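Local coordinates for protein AlyGC (Glaciecola chathamensis, PDB 5GKD) that cleaves alginate, probably by beta-elimination, as a polysaccharide lyase of family 6 with a calcium ion bound in its N-terminal beta-helix, at residues Y11-I24 against L37-L50. Residues are numbered along the deposited sequence; the frame is centred on the assembly and turned at random.
Sequences YDQALKKAKPGDDI and LFEAKGNENKPITL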
ATOM      1  N   TYR A  11      -0.309  14.285  37.970  1.00 19.62           N
ATOM      2  CA  TYR A  11      -1.401  15.032  37.371  1.00 19.46           C
ATOM      3  C   TYR A  11      -2.750  14.513  37.852  1.00 18.74           C
ATOM      4  O   TYR A  11      -3.617  15.296  38.241  1.00 21.85           O
ATOM      5  CB  TYR A  11      -1.319  14.977  35.849  1.00 16.62           C
ATOM      6  CG  TYR A  11      -2.616  15.421  35.222  1.00 17.75           C
ATOM      7  CD1 TYR A  11      -2.877  16.764  35.003  1.00 17.90           C
ATOM      8  CD2 TYR A  11      -3.583  14.501  34.875  1.00 16.72           C
ATOM      9  CE1 TYR A  11      -4.057  17.173  34.439  1.00 16.13           C
ATOM     10  CE2 TYR A  11      -4.766  14.898  34.329  1.00 18.25           C
ATOM     11  CZ  TYR A  11      -4.998  16.233  34.103  1.00 17.63           C
ATOM     12  OH  TYR A  11      -6.193  16.595  33.548  1.00 19.30           O
ATOM     13  N   ASP A  12      -2.954  13.195  37.812  1.00 19.94           N
ATOM     14  CA  ASP A  12      -4.210  12.630  38.297  1.00 21.18           C
ATOM     15  C   ASP A  12      -4.509  13.093  39.713  1.00 21.61           C
ATOM     16  O   ASP A  12      -5.651  13.445  40.036  1.00 19.39           O
ATOM     17  CB  ASP A  12      -4.171  11.093  38.270  1.00 24.49           C
ATOM     18  CG  ASP A  12      -4.157  10.516  36.859  1.00 23.43           C
ATOM     19  OD1 ASP A  12      -4.636  11.182  35.914  1.00 27.07           O
ATOM     20  OD2 ASP A  12      -3.670   9.381  36.705  1.00 25.02           O
ATOM     21  N   GLN A  13      -3.491  13.083  40.576  1.00 20.53           N
ATOM     22  CA  GLN A  13      -3.720  13.401  41.979  1.00 20.77           C
ATOM     23  C   GLN A  13      -3.977  14.885  42.166  1.00 21.27           C
ATOM     24  O   GLN A  13      -4.831  15.269  42.967  1.00 24.15           O
ATOM     25  CB  GLN A  13      -2.543  12.922  42.834  1.00 19.19           C
ATOM     26  CG  GLN A  13      -2.475  11.391  42.964  1.00 22.27           C
ATOM     27  CD  GLN A  13      -1.066  10.783  42.751  1.00 22.80           C
ATOM     28  OE1 GLN A  13      -0.044  11.367  43.110  1.00 20.44           O
ATOM     29  NE2 GLN A  13      -1.033   9.604  42.169  1.00 19.02           N
ATOM     30  N   ALA A  14      -3.273  15.735  41.418  1.00 19.27           N
ATOM     31  CA  ALA A  14      -3.569  17.161  41.482  1.00 20.91           C
ATOM     32  C   ALA A  14      -4.988  17.453  41.004  1.00 22.36           C
ATOM     33  O   ALA A  14      -5.697  18.252  41.619  1.00 23.76           O
ATOM     34  CB  ALA A  14      -2.558  17.957  40.661  1.00 22.21           C
ATOM     35  N   LEU A  15      -5.422  16.806  39.914  1.00 21.63           N
ATOM     36  CA  LEU A  15      -6.766  17.040  39.394  1.00 20.33           C
ATOM     37  C   LEU A  15      -7.822  16.692  40.432  1.00 22.38           C
ATOM     38  O   LEU A  15      -8.835  17.379  40.548  1.00 22.11           O
ATOM     39  CB  LEU A  15      -6.995  16.231  38.115  1.00 21.12           C
ATOM     40  CG  LEU A  15      -8.355  16.422  37.426  1.00 21.27           C
ATOM     41  CD1 LEU A  15      -8.463  17.824  36.867  1.00 19.20           C
ATOM     42  CD2 LEU A  15      -8.621  15.390  36.337  1.00 16.10           C
ATOM     43  N   LYS A  16      -7.595  15.627  41.200  1.00 23.92           N
ATOM     44  CA  LYS A  16      -8.545  15.235  42.233  1.00 24.87           C
ATOM     45  C   LYS A  16      -8.676  16.313  43.303  1.00 25.67           C
ATOM     46  O   LYS A  16      -9.773  16.557  43.809  1.00 25.71           O
ATOM     47  CB  LYS A  16      -8.110  13.907  42.853  1.00 26.76           C
ATOM     48  CG  LYS A  16      -9.176  13.229  43.678  1.00 34.66           C
ATOM     49  CD  LYS A  16      -8.714  11.859  44.134  1.00 40.63           C
ATOM     50  CE  LYS A  16      -9.802  11.156  44.937  1.00 54.03           C
ATOM     51  NZ  LYS A  16      -9.413   9.765  45.298  1.00 53.87           N
ATOM     52  N   LYS A  17      -7.570  16.979  43.637  1.00 25.23           N
ATOM     53  CA  LYS A  17      -7.518  18.002  44.674  1.00 27.27           C
ATOM     54  C   LYS A  17      -7.906  19.391  44.189  1.00 27.95           C
ATOM     55  O   LYS A  17      -8.172  20.264  45.018  1.00 26.23           O
ATOM     56  CB  LYS A  17      -6.099  18.103  45.234  1.00 29.79           C
ATOM     57  CG  LYS A  17      -5.708  17.028  46.214  1.00 38.68           C
ATOM     58  CD  LYS A  17      -4.198  17.051  46.400  1.00 45.00           C
ATOM     59  CE  LYS A  17      -3.699  18.446  46.763  1.00 44.68           C
ATOM     60  NZ  LYS A  17      -4.580  19.174  47.718  1.00 55.32           N
ATOM     61  N   ALA A  18      -7.903  19.632  42.883  1.00 26.30           N
ATOM     62  CA  ALA A  18      -7.981  20.997  42.379  1.00 22.93           C
ATOM     63  C   ALA A  18      -9.333  21.623  42.714  1.00 21.74           C
ATOM     64  O   ALA A  18     -10.376  20.988  42.596  1.00 26.31           O
ATOM     65  CB  ALA A  18      -7.738  21.016  40.872  1.00 18.82           C
ATOM     66  N   LYS A  19      -9.303  22.871  43.146  1.00 25.37           N
ATOM     67  CA  LYS A  19     -10.489  23.642  43.468  1.00 21.75           C
ATOM     68  C   LYS A  19     -10.588  24.847  42.550  1.00 23.74           C
ATOM     69  O   LYS A  19      -9.584  25.278  41.969  1.00 26.89           O
ATOM     70  CB  LYS A  19     -10.469  24.107  44.931  1.00 23.14           C
ATOM     71  CG  LYS A  19     -11.075  23.101  45.894  1.00 31.18           C
ATOM     72  CD  LYS A  19     -10.036  22.189  46.452  1.00 32.10           C
ATOM     73  CE  LYS A  19     -10.600  21.197  47.482  1.00 30.20           C
ATOM     74  NZ  LYS A  19     -11.470  20.127  46.915  1.00 29.03           N
ATOM     75  N   PRO A  20     -11.778  25.423  42.400  1.00 23.43           N
ATOM     76  CA  PRO A  20     -11.904  26.680  41.662  1.00 21.76           C
ATOM     77  C   PRO A  20     -10.851  27.696  42.084  1.00 23.80           C
ATOM     78  O   PRO A  20     -10.644  27.955  43.267  1.00 28.20           O
ATOM     79  CB  PRO A  20     -13.321  27.134  42.008  1.00 22.74           C
ATOM     80  CG  PRO A  20     -14.068  25.856  42.193  1.00 23.26           C
ATOM     81  CD  PRO A  20     -13.085  24.943  42.888  1.00 24.59           C
ATOM     82  N   GLY A  21     -10.152  28.248  41.097  1.00 26.18           N
ATOM     83  CA  GLY A  21      -9.041  29.143  41.334  1.00 22.07           C
ATOM     84  C   GLY A  21      -7.672  28.492  41.301  1.00 22.58           C
ATOM     85  O   GLY A  21      -6.670  29.210  41.283  1.00 27.94           O
ATOM     86  N   ASP A  22      -7.591  27.168  41.308  1.00 23.10           N
ATOM     87  CA  ASP A  22      -6.289  26.522  41.276  1.00 22.95           C
ATOM     88  C   ASP A  22      -5.781  26.364  39.846  1.00 23.21           C
ATOM     89  O   ASP A  22      -6.562  26.273  38.894  1.00 21.62           O
ATOM     90  CB  ASP A  22      -6.345  25.156  41.952  1.00 19.60           C
ATOM     91  CG  ASP A  22      -6.598  25.249  43.453  1.00 23.13           C
ATOM     92  OD1 ASP A  22      -6.336  26.295  44.081  1.00 23.61           O
ATOM     93  OD2 ASP A  22      -7.060  24.248  44.004  1.00 23.19           O
ATOM     94  N   ASP A  23      -4.450  26.349  39.714  1.00 22.66           N
ATOM     95  CA  ASP A  23      -3.737  26.060  38.470  1.00 21.82           C
ATOM     96  C   ASP A  23      -2.983  24.742  38.622  1.00 25.55           C
ATOM     97  O   ASP A  23      -2.174  24.590  39.541  1.00 24.33           O
ATOM     98  CB  ASP A  23      -2.739  27.170  38.119  1.00 22.37           C
ATOM     99  CG  ASP A  23      -3.408  28.480  37.772  1.00 28.39           C
ATOM    100  OD1 ASP A  23      -4.552  28.698  38.218  1.00 30.44           O
ATOM    101  OD2 ASP A  23      -2.792  29.294  37.051  1.00 32.78           O
ATOM    102  N   ILE A  24      -3.247  23.799  37.730  1.00 23.46           N
ATOM    103  CA  ILE A  24      -2.442  22.593  37.612  1.00 20.90           C
ATOM    104  C   ILE A  24      -1.354  22.889  36.590  1.00 19.52           C
ATOM    105  O   ILE A  24      -1.649  23.283  35.460  1.00 20.56           O
ATOM    106  CB  ILE A  24      -3.298  21.393  37.189  1.00 18.61           C
ATOM    107  CG1 ILE A  24      -4.401  21.157  38.220  1.00 21.41           C
ATOM    108  CG2 ILE A  24      -2.418  20.158  36.991  1.00 18.41           C
ATOM    109  CD1 ILE A  24      -5.374  20.088  37.855  1.00 20.19           C
ATOM    110  N   LEU A  37      -6.929  14.043  30.209  1.00 21.48           N
ATOM    111  CA  LEU A  37      -8.352  14.251  30.444  1.00 20.62           C
ATOM    112  C   LEU A  37      -8.457  15.292  31.546  1.00 20.37           C
ATOM    113  O   LEU A  37      -8.183  14.998  32.715  1.00 24.29           O
ATOM    114  CB  LEU A  37      -9.074  12.957  30.820  1.00 21.11           C
ATOM    115  CG  LEU A  37     -10.552  13.085  31.236  1.00 21.87           C
ATOM    116  CD1 LEU A  37     -11.345  13.820  30.174  1.00 19.83           C
ATOM    117  CD2 LEU A  37     -11.186  11.723  31.530  1.00 20.17           C
ATOM    118  N   PHE A  38      -8.817  16.515  31.158  1.00 20.50           N
ATOM    119  CA  PHE A  38      -8.941  17.655  32.058  1.00 17.44           C
ATOM    120  C   PHE A  38     -10.423  17.795  32.370  1.00 20.24           C
ATOM    121  O   PHE A  38     -11.161  18.484  31.670  1.00 21.09           O
ATOM    122  CB  PHE A  38      -8.383  18.916  31.416  1.00 19.60           C
ATOM    123  CG  PHE A  38      -8.306  20.092  32.350  1.00 16.97           C
ATOM    124  CD1 PHE A  38      -7.956  19.924  33.672  1.00 17.00           C
ATOM    125  CD2 PHE A  38      -8.557  21.361  31.896  1.00 18.42           C
ATOM    126  CE1 PHE A  38      -7.877  21.015  34.513  1.00 20.42           C
ATOM    127  CE2 PHE A  38      -8.468  22.453  32.738  1.00 16.81           C
ATOM    128  CZ  PHE A  38      -8.138  22.284  34.035  1.00 16.73           C
ATOM    129  N   GLU A  39     -10.855  17.128  33.429  1.00 20.57           N
ATOM    130  CA  GLU A  39     -12.263  17.042  33.793  1.00 18.87           C
ATOM    131  C   GLU A  39     -12.394  17.582  35.203  1.00 22.66           C
ATOM    132  O   GLU A  39     -11.944  16.941  36.164  1.00 22.61           O
ATOM    133  CB  GLU A  39     -12.784  15.606  33.693  1.00 19.48           C
ATOM    134  CG  GLU A  39     -14.192  15.442  34.248  1.00 22.57           C
ATOM    135  CD  GLU A  39     -14.824  14.138  33.853  1.00 24.13           C
ATOM    136  OE1 GLU A  39     -16.060  14.109  33.682  1.00 31.03           O
ATOM    137  OE2 GLU A  39     -14.087  13.140  33.720  1.00 31.25           O
ATOM    138  N   ALA A  40     -12.995  18.759  35.307  1.00 20.23           N
ATOM    139  CA  ALA A  40     -13.097  19.495  36.550  1.00 21.33           C
ATOM    140  C   ALA A  40     -14.228  20.504  36.410  1.00 24.01           C
ATOM    141  O   ALA A  40     -14.826  20.665  35.345  1.00 24.09           O
ATOM    142  CB  ALA A  40     -11.775  20.188  36.887  1.00 21.88           C
ATOM    143  N   LYS A  41     -14.512  21.194  37.505  1.00 24.84           N
ATOM    144  CA  LYS A  41     -15.574  22.191  37.517  1.00 25.02           C
ATOM    145  C   LYS A  41     -15.040  23.425  38.219  1.00 24.15           C
ATOM    146  O   LYS A  41     -15.006  23.496  39.448  1.00 24.22           O
ATOM    147  CB  LYS A  41     -16.824  21.668  38.194  1.00 27.91           C
ATOM    148  CG  LYS A  41     -17.408  20.461  37.484  1.00 35.52           C
ATOM    149  CD  LYS A  41     -18.726  20.761  36.741  1.00 44.01           C
ATOM    150  CE  LYS A  41     -19.316  19.541  36.070  1.00 37.10           C
ATOM    151  NZ  LYS A  41     -19.547  18.417  37.003  1.00 50.80           N
ATOM    152  N   GLY A  42     -14.593  24.383  37.435  1.00 21.37           N
ATOM    153  CA  GLY A  42     -14.290  25.685  37.963  1.00 19.81           C
ATOM    154  C   GLY A  42     -15.547  26.491  38.209  1.00 25.68           C
ATOM    155  O   GLY A  42     -16.680  26.010  38.151  1.00 25.09           O
ATOM    156  N   ASN A  43     -15.310  27.771  38.430  1.00 26.63           N
ATOM    157  CA  ASN A  43     -16.261  28.770  38.867  1.00 31.60           C
ATOM    158  C   ASN A  43     -16.260  29.894  37.852  1.00 28.16           C
ATOM    159  O   ASN A  43     -15.212  30.224  37.303  1.00 27.28           O
ATOM    160  CB  ASN A  43     -15.799  29.361  40.208  1.00 37.41           C
ATOM    161  CG  ASN A  43     -16.877  29.532  41.164  1.00 39.73           C
ATOM    162  OD1 ASN A  43     -17.391  28.608  41.691  1.00 45.17           O
ATOM    163  ND2 ASN A  43     -17.227  30.722  41.449  1.00 52.28           N
ATOM    164  N   GLU A  44     -17.406  30.548  37.676  1.00 32.14           N
ATOM    165  CA  GLU A  44     -17.426  31.736  36.828  1.00 37.37           C
ATOM    166  C   GLU A  44     -16.382  32.760  37.270  1.00 34.39           C
ATOM    167  O   GLU A  44     -15.692  33.352  36.437  1.00 35.62           O
ATOM    168  CB  GLU A  44     -18.828  32.349  36.813  1.00 44.20           C
ATOM    169  CG  GLU A  44     -18.997  33.437  35.765  1.00 45.90           C
ATOM    170  CD  GLU A  44     -20.435  33.932  35.658  1.00 60.17           C
ATOM    171  OE1 GLU A  44     -21.361  33.158  35.991  1.00 61.89           O
ATOM    172  OE2 GLU A  44     -20.638  35.094  35.237  1.00 68.18           O
ATOM    173  N   ASN A  45     -16.227  32.966  38.569  1.00 31.26           N
ATOM    174  CA  ASN A  45     -15.178  33.870  39.042  1.00 37.12           C
ATOM    175  C   ASN A  45     -13.818  33.192  39.206  1.00 33.47           C
ATOM    176  O   ASN A  45     -12.789  33.875  39.183  1.00 28.87           O
ATOM    177  CB  ASN A  45     -15.581  34.502  40.382  1.00 40.64           C
ATOM    178  CG  ASN A  45     -16.844  35.345  40.278  1.00 54.63           C
ATOM    179  OD1 ASN A  45     -16.926  36.275  39.467  1.00 54.32           O
ATOM    180  ND2 ASN A  45     -17.847  35.011  41.093  1.00 53.99           N
ATOM    181  N   LYS A  46     -13.786  31.875  39.401  1.00 30.67           N
ATOM    182  CA  LYS A  46     -12.554  31.157  39.713  1.00 28.16           C
ATOM    183  C   LYS A  46     -12.487  29.931  38.821  1.00 25.29           C
ATOM    184  O   LYS A  46     -13.007  28.867  39.173  1.00 28.02           O
ATOM    185  CB  LYS A  46     -12.498  30.763  41.186  1.00 31.03           C
ATOM    186  CG  LYS A  46     -12.839  31.886  42.145  1.00 36.60           C
ATOM    187  CD  LYS A  46     -11.981  31.804  43.378  1.00 37.04           C
ATOM    188  CE  LYS A  46     -12.754  32.209  44.596  1.00 42.34           C
ATOM    189  NZ  LYS A  46     -12.121  31.641  45.824  1.00 51.94           N
ATOM    190  N   PRO A  47     -11.872  30.038  37.657  1.00 26.65           N
ATOM    191  CA  PRO A  47     -11.726  28.874  36.786  1.00 22.70           C
ATOM    192  C   PRO A  47     -10.634  27.943  37.296  1.00 22.06           C
ATOM    193  O   PRO A  47      -9.801  28.308  38.121  1.00 23.97           O
ATOM    194  CB  PRO A  47     -11.337  29.503  35.449  1.00 21.84           C
ATOM    195  CG  PRO A  47     -10.536  30.687  35.858  1.00 22.31           C
ATOM    196  CD  PRO A  47     -11.220  31.231  37.089  1.00 25.43           C
ATOM    197  N   ILE A  48     -10.649  26.715  36.795  1.00 21.49           N
ATOM    198  CA  ILE A  48      -9.564  25.768  37.048  1.00 20.80           C
ATOM    199  C   ILE A  48      -8.712  25.681  35.792  1.00 21.92           C
ATOM    200  O   ILE A  48      -9.234  25.456  34.696  1.00 22.26           O
ATOM    201  CB  ILE A  48     -10.097  24.389  37.452  1.00 19.98           C
ATOM    202  CG1 ILE A  48     -11.019  24.519  38.660  1.00 19.83           C
ATOM    203  CG2 ILE A  48      -8.951  23.456  37.783  1.00 19.60           C
ATOM    204  CD1 ILE A  48     -11.690  23.224  39.021  1.00 21.59           C
ATOM    205  N   THR A  49      -7.410  25.879  35.948  1.00 20.78           N
ATOM    206  CA  THR A  49      -6.493  26.054  34.834  1.00 20.43           C
ATOM    207  C   THR A  49      -5.512  24.886  34.774  1.00 18.64           C
ATOM    208  O   THR A  49      -5.026  24.416  35.807  1.00 20.18           O
ATOM    209  CB  THR A  49      -5.741  27.386  34.980  1.00 18.13           C
ATOM    210  OG1 THR A  49      -6.679  28.469  34.970  1.00 23.49           O
ATOM    211  CG2 THR A  49      -4.730  27.587  33.871  1.00 21.53           C
ATOM    212  N   LEU A  50      -5.257  24.403  33.566  1.00 20.35           N
ATOM    213  CA  LEU A  50      -4.159  23.493  33.240  1.00 18.58           C
ATOM    214  C   LEU A  50      -3.209  24.243  32.324  1.00 19.29           C
ATOM    215  O   LEU A  50      -3.624  24.677  31.247  1.00 20.49           O
ATOM    216  CB  LEU A  50      -4.675  22.251  32.520  1.00 17.37           C
ATOM    217  CG  LEU A  50      -3.955  20.898  32.494  1.00 21.48           C
ATOM    218  CD1 LEU A  50      -4.084  20.221  31.154  1.00 18.94           C
ATOM    219  CD2 LEU A  50      -2.522  20.873  33.027  1.00 18.69           C
TER
HETATM  220  O   HOH W   1      -7.427  28.965  37.682  1.00 23.64           O
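Asp23 and Ile24 pair in parallel with Thr49 and Leu50, while helix 11-17 runs nearly parallel to strand 37-41: the two axes approach to 9.0 Å, with 14° between their directions. This is the capped N-terminal end of a right-handed parallel beta-helix of the pectin-lyase-like kind. The end of such a coil leaves its apolar interior to be covered, and here a short amphipathic helix does so, with strand 23-24 stacked on strand 48-50 beside it. Two backbone bonds set the pairing: Thr49 N donates to Asp22 O (N-H...O angle 168°), and Ile24 N gives a 2.7 Å bond to Thr49 O. Where the chains turn, Gly21 N reaches Pro47 O from well above its carbonyl plane.

Helix 11-17 is tied to strand 37-41 by a hydrogen bond from Tyr11. With CG anti to the backbone N (chi1 165°), this residue directs its ring towards the strand, and OH donates to Leu37 O at 2.7 Å from above the carbonyl plane, while that oxygen lies at the ring's edge. One turn on, Leu15 sets CD1 3.9 Å from Phe38 CD1 and also touches Ala40 CB. One face of the Phe38 ring is covered by Leu50 CB, which sits over its centre, so that helix, strand 37-41 and strand 48-50 share one apolar filling. Further along, Ile48 packs CG2 against Ala18 CB and CG1 against the backbone of Lys19 and Pro20. On the other side of the strand pair, the carboxylate of Asp23, salt-bridged to Arg51, lies alongside Thr49, its OD1 3.7 Å from Thr49 CB.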